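Local structure of tyrosinase (Burkholderia thailandensis, 5ZRD) at residues 287-301 / 503-515. The protein is a copper-containing tyrosinase that hydroxylates monophenols to catechols and, as in other members of the family, probably oxidises these further to quinones. Residues are numbered along the deposited sequence; the frame is centred on the assembly and turned at random.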
loop_
_atom_site.group_PDB
_atom_site.type_symbol
_atom_site.label_atom_id
_atom_site.label_comp_id
_atom_site.label_asym_id
_atom_site.label_seq_id
_atom_site.Cartn_x
_atom_site.Cartn_y
_atom_site.Cartn_z
ATOM N N PHE A 287 4.188 6.040 37.392
ATOM C CA PHE A 287 5.534 5.560 37.753
ATOM C C PHE A 287 5.919 5.989 39.183
ATOM O O PHE A 287 5.974 7.205 39.527
ATOM C CB PHE A 287 6.557 6.094 36.755
ATOM C CG PHE A 287 6.392 5.544 35.370
ATOM C CD1 PHE A 287 5.375 5.995 34.556
ATOM C CD2 PHE A 287 7.242 4.567 34.890
ATOM C CE1 PHE A 287 5.197 5.478 33.285
ATOM C CE2 PHE A 287 7.090 4.078 33.603
ATOM C CZ PHE A 287 6.062 4.530 32.809
ATOM N N ASP A 288 6.155 4.981 40.019
ATOM C CA ASP A 288 6.785 5.113 41.341
ATOM C C ASP A 288 8.178 5.645 41.153
ATOM O O ASP A 288 8.895 5.030 40.383
ATOM C CB ASP A 288 6.921 3.702 41.966
ATOM C CG ASP A 288 6.536 3.649 43.444
ATOM O OD1 ASP A 288 6.350 4.694 44.114
ATOM O OD2 ASP A 288 6.405 2.512 43.948
ATOM N N TYR A 289 8.618 6.732 41.822
ATOM C CA TYR A 289 10.074 7.119 41.695
ATOM C C TYR A 289 10.962 5.916 42.051
ATOM O O TYR A 289 12.032 5.713 41.442
ATOM C CB TYR A 289 10.509 8.299 42.573
ATOM C CG TYR A 289 11.808 8.946 42.137
ATOM C CD1 TYR A 289 11.915 9.531 40.881
ATOM C CD2 TYR A 289 12.934 8.989 42.960
ATOM C CE1 TYR A 289 13.088 10.143 40.458
ATOM C CE2 TYR A 289 14.124 9.576 42.540
ATOM C CZ TYR A 289 14.202 10.173 41.287
ATOM O OH TYR A 289 15.342 10.804 40.837
ATOM N N GLY A 290 10.493 5.120 43.012
ATOM C CA GLY A 290 11.052 3.799 43.260
ATOM C C GLY A 290 12.451 3.920 43.825
ATOM O O GLY A 290 12.770 4.907 44.499
ATOM N N GLY A 291 13.294 2.938 43.540
ATOM C CA GLY A 291 14.654 2.975 44.055
ATOM C C GLY A 291 15.639 2.204 43.190
ATOM O O GLY A 291 15.698 2.346 41.939
ATOM N N ASP A 292 16.354 1.333 43.906
ATOM C CA ASP A 292 17.670 0.793 43.569
ATOM C C ASP A 292 17.654 -0.561 42.787
ATOM O O ASP A 292 18.709 -1.097 42.391
ATOM C CB ASP A 292 18.383 0.639 44.912
ATOM C CG ASP A 292 19.829 0.417 44.767
ATOM O OD1 ASP A 292 20.328 0.409 43.626
ATOM O OD2 ASP A 292 20.475 0.242 45.805
ATOM N N GLU A 293 16.440 -1.079 42.571
ATOM C CA GLU A 293 16.173 -2.386 41.925
ATOM C C GLU A 293 16.826 -2.456 40.536
ATOM O O GLU A 293 17.285 -1.447 39.982
ATOM C CB GLU A 293 14.666 -2.682 41.822
ATOM C CG GLU A 293 13.730 -1.506 42.081
ATOM C CD GLU A 293 13.322 -1.290 43.535
ATOM O OE1 GLU A 293 12.912 -2.263 44.182
ATOM O OE2 GLU A 293 13.413 -0.142 44.018
ATOM N N ILE A 294 16.872 -3.671 39.987
ATOM C CA ILE A 294 17.514 -3.929 38.680
ATOM C C ILE A 294 16.571 -3.418 37.577
ATOM O O ILE A 294 17.006 -2.808 36.599
ATOM C CB ILE A 294 17.894 -5.428 38.542
ATOM C CG1 ILE A 294 19.072 -5.809 39.456
ATOM C CG2 ILE A 294 18.149 -5.825 37.088
ATOM C CD1 ILE A 294 20.440 -5.330 38.993
ATOM N N GLY A 295 15.279 -3.648 37.774
ATOM C CA GLY A 295 14.228 -3.231 36.850
ATOM C C GLY A 295 12.856 -3.406 37.483
ATOM O O GLY A 295 12.740 -4.054 38.521
ATOM N N GLN A 296 11.820 -2.851 36.857
ATOM C CA GLN A 296 10.503 -2.703 37.480
ATOM C C GLN A 296 9.454 -2.415 36.398
ATOM O O GLN A 296 9.706 -1.678 35.442
ATOM C CB GLN A 296 10.493 -1.549 38.495
ATOM C CG GLN A 296 10.688 -1.967 39.946
ATOM C CD GLN A 296 9.460 -2.589 40.568
ATOM O OE1 GLN A 296 8.659 -3.258 39.910
ATOM N NE2 GLN A 296 9.312 -2.383 41.866
ATOM N N ILE A 297 8.273 -2.983 36.599
ATOM C CA ILE A 297 7.114 -2.757 35.763
ATOM C C ILE A 297 6.217 -1.739 36.464
ATOM O O ILE A 297 5.847 -1.960 37.613
ATOM C CB ILE A 297 6.378 -4.089 35.552
ATOM C CG1 ILE A 297 7.299 -5.131 34.915
ATOM C CG2 ILE A 297 5.088 -3.905 34.771
ATOM C CD1 ILE A 297 7.954 -4.669 33.641
ATOM N N ALA A 298 5.881 -0.636 35.791
ATOM C CA ALA A 298 4.868 0.300 36.285
ATOM C C ALA A 298 3.502 -0.076 35.689
ATOM O O ALA A 298 3.105 0.407 34.576
ATOM C CB ALA A 298 5.247 1.731 35.938
ATOM N N GLY A 299 2.759 -0.876 36.469
ATOM C CA GLY A 299 1.434 -1.376 36.077
ATOM C C GLY A 299 0.324 -0.352 36.264
ATOM O O GLY A 299 -0.810 -0.614 35.826
ATOM N N ALA A 300 0.614 0.812 36.886
ATOM C CA ALA A 300 -0.396 1.890 36.976
ATOM C C ALA A 300 -0.465 2.692 35.660
ATOM O O ALA A 300 0.240 3.662 35.446
ATOM C CB ALA A 300 -0.122 2.782 38.156
ATOM N N ASN A 301 -1.326 2.265 34.764
ATOM C CA ASN A 301 -1.371 2.845 33.418
ATOM C C ASN A 301 -2.368 4.019 33.398
ATOM O O ASN A 301 -3.418 3.993 32.722
ATOM C CB ASN A 301 -1.741 1.794 32.378
ATOM C CG ASN A 301 -0.649 0.784 32.102
ATOM O OD1 ASN A 301 0.550 1.094 32.139
ATOM N ND2 ASN A 301 -1.057 -0.406 31.701
ATOM N N PHE A 503 29.131 0.813 36.017
ATOM C CA PHE A 503 27.903 1.532 35.753
ATOM C C PHE A 503 26.788 0.544 35.399
ATOM O O PHE A 503 27.028 -0.477 34.794
ATOM C CB PHE A 503 28.085 2.556 34.627
ATOM C CG PHE A 503 29.125 3.599 34.904
ATOM C CD1 PHE A 503 28.909 4.563 35.875
ATOM C CD2 PHE A 503 30.312 3.615 34.185
ATOM C CE1 PHE A 503 29.870 5.519 36.130
ATOM C CE2 PHE A 503 31.276 4.571 34.443
ATOM C CZ PHE A 503 31.052 5.524 35.413
ATOM N N ARG A 504 25.557 0.918 35.734
ATOM C CA ARG A 504 24.388 0.196 35.256
ATOM C C ARG A 504 23.221 1.182 35.104
ATOM O O ARG A 504 23.197 2.232 35.739
ATOM C CB ARG A 504 24.043 -0.933 36.239
ATOM C CG ARG A 504 23.549 -0.406 37.574
ATOM C CD ARG A 504 23.476 -1.476 38.645
ATOM N NE ARG A 504 22.094 -1.789 38.918
ATOM C CZ ARG A 504 21.369 -1.216 39.868
ATOM N NH1 ARG A 504 20.052 -1.357 39.859
ATOM N NH2 ARG A 504 21.963 -0.503 40.809
ATOM N N VAL A 505 22.235 0.807 34.292
ATOM C CA VAL A 505 20.996 1.558 34.203
ATOM C C VAL A 505 19.855 0.616 34.590
ATOM O O VAL A 505 19.809 -0.476 34.130
ATOM C CB VAL A 505 20.757 2.127 32.791
ATOM C CG1 VAL A 505 21.779 3.172 32.415
ATOM C CG2 VAL A 505 20.719 1.030 31.743
ATOM N N GLU A 506 18.951 1.087 35.418
ATOM C CA GLU A 506 17.695 0.427 35.755
ATOM C C GLU A 506 16.627 1.042 34.840
ATOM O O GLU A 506 16.447 2.267 34.840
ATOM C CB GLU A 506 17.400 0.661 37.245
ATOM C CG GLU A 506 16.000 0.295 37.725
ATOM C CD GLU A 506 15.556 0.870 39.075
ATOM O OE1 GLU A 506 16.291 1.729 39.636
ATOM O OE2 GLU A 506 14.450 0.477 39.560
ATOM N N PHE A 507 15.972 0.215 34.027
ATOM C CA PHE A 507 14.786 0.639 33.289
ATOM C C PHE A 507 13.522 0.396 34.114
ATOM O O PHE A 507 13.355 -0.663 34.727
ATOM C CB PHE A 507 14.667 -0.107 31.969
ATOM C CG PHE A 507 15.711 0.293 30.973
ATOM C CD1 PHE A 507 16.921 -0.364 30.926
ATOM C CD2 PHE A 507 15.484 1.344 30.101
ATOM C CE1 PHE A 507 17.882 0.018 30.003
ATOM C CE2 PHE A 507 16.443 1.720 29.174
ATOM C CZ PHE A 507 17.640 1.054 29.125
ATOM N N ILE A 508 12.652 1.390 34.152
ATOM C CA ILE A 508 11.334 1.191 34.698
ATOM C C ILE A 508 10.340 1.415 33.556
ATOM O O ILE A 508 10.278 2.522 33.012
ATOM C CB ILE A 508 11.082 2.134 35.886
ATOM C CG1 ILE A 508 12.158 1.991 36.972
ATOM C CG2 ILE A 508 9.683 1.923 36.445
ATOM C CD1 ILE A 508 12.085 3.070 38.042
ATOM N N HIS A 509 9.581 0.385 33.203
ATOM C CA HIS A 509 8.834 0.427 31.969
ATOM C C HIS A 509 7.436 -0.170 32.164
ATOM O O HIS A 509 7.119 -0.727 33.204
ATOM C CB HIS A 509 9.621 -0.275 30.879
ATOM C CG HIS A 509 9.946 -1.669 31.241
ATOM N ND1 HIS A 509 9.130 -2.715 30.880
ATOM C CD2 HIS A 509 10.953 -2.188 31.976
ATOM C CE1 HIS A 509 9.644 -3.839 31.346
ATOM N NE2 HIS A 509 10.763 -3.544 32.032
ATOM N N ARG A 510 6.598 -0.017 31.155
ATOM C CA ARG A 510 5.228 -0.551 31.221
ATOM C C ARG A 510 5.207 -2.074 30.994
ATOM O O ARG A 510 4.246 -2.759 31.377
ATOM C CB ARG A 510 4.367 0.148 30.178
ATOM C CG ARG A 510 4.299 1.662 30.333
ATOM C CD ARG A 510 3.661 2.041 31.634
ATOM N NE ARG A 510 3.009 3.348 31.639
ATOM C CZ ARG A 510 2.376 3.826 32.691
ATOM N NH1 ARG A 510 2.501 3.200 33.853
ATOM N NH2 ARG A 510 1.609 4.897 32.582
ATOM N N GLY A 511 6.236 -2.609 30.356
ATOM C CA GLY A 511 6.262 -4.038 29.954
ATOM C C GLY A 511 5.002 -4.477 29.202
ATOM O O GLY A 511 4.408 -5.504 29.542
ATOM N N GLY A 512 4.582 -3.700 28.198
ATOM C CA GLY A 512 3.383 -4.013 27.401
ATOM C C GLY A 512 2.075 -3.597 28.074
ATOM O O GLY A 512 1.065 -3.377 27.385
ATOM N N GLY A 513 2.059 -3.500 29.408
ATOM C CA GLY A 513 0.824 -3.239 30.169
ATOM C C GLY A 513 -0.124 -4.431 30.143
ATOM O O GLY A 513 -1.330 -4.273 30.372
ATOM N N VAL A 514 0.437 -5.623 29.892
ATOM C CA VAL A 514 -0.324 -6.834 29.518
ATOM C C VAL A 514 0.452 -8.079 30.001
ATOM O O VAL A 514 1.610 -7.950 30.414
ATOM C CB VAL A 514 -0.589 -6.849 27.992
ATOM C CG1 VAL A 514 -1.489 -5.702 27.545
ATOM C CG2 VAL A 514 0.695 -6.837 27.177
ATOM N N PRO A 515 -0.173 -9.293 29.986
ATOM C CA PRO A 515 0.515 -10.571 30.277
ATOM C C PRO A 515 0.977 -11.363 29.037
ATOM O O PRO A 515 1.603 -12.414 29.190
ATOM C CB PRO A 515 -0.546 -11.376 31.037
ATOM C CG PRO A 515 -1.822 -11.024 30.325
ATOM C CD PRO A 515 -1.606 -9.610 29.816
#
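Arg510 lies between the ring of Phe287 and the amide of Asn301. Leaving CB, its chain turns back toward residues 287-301 at CG (chi2 -63°), where CG brushes the Phe287 CZ corner. CD comes 3.3 Å from Asn301 OD1, and NE runs close to Phe287 CE1. CZ has Phe287 CE1 over one face of the guanidinium, 3.3 Å away, with the ring inclined 36° to it; Asn301 OD1 approaches the opposite face, its amide nearly perpendicular. Arg510 NH1 donates to both Ala298 O (2.9 Å) and Ala300 O (2.8 Å), lying well above each carbonyl plane. Glu306 forms a salt bridge with NE, and Gly285 O accepts from NH2.

Strand 503-509, which ends just before this arginine, runs parallel to 295-297: His509 N donates to Gln296 O (3.0 Å), and Ala298 N to His509 O (2.9 Å). The pairing joins the common central tyrosinase domain to the sheet containing 441-450, with Phe287 about 8 Å from the copper ligand His281, side chain to side chain. Ile508 CG2 packs on Phe287 CD2. At the other end, Arg504 NH1 bonds to Asp292 O, and NH2 forms a weak salt bridge with Asp292 OD1. The extended Glu506 brings OE1 within 2.5 Å of Gly291 O. Glu458 is Arg504's stronger partner, while Tyr446 OH lies within hydrogen-bonding distance of Glu506 OE1 and Gly291 O, the latter also bonded by Lys444. Two oxygens this close suggest that Glu506 holds a proton, plausible in this low-pH crystal; around Arg510, the carbonyls at NH1 and the carboxylate at NE would hold the guanidinium in one orientation.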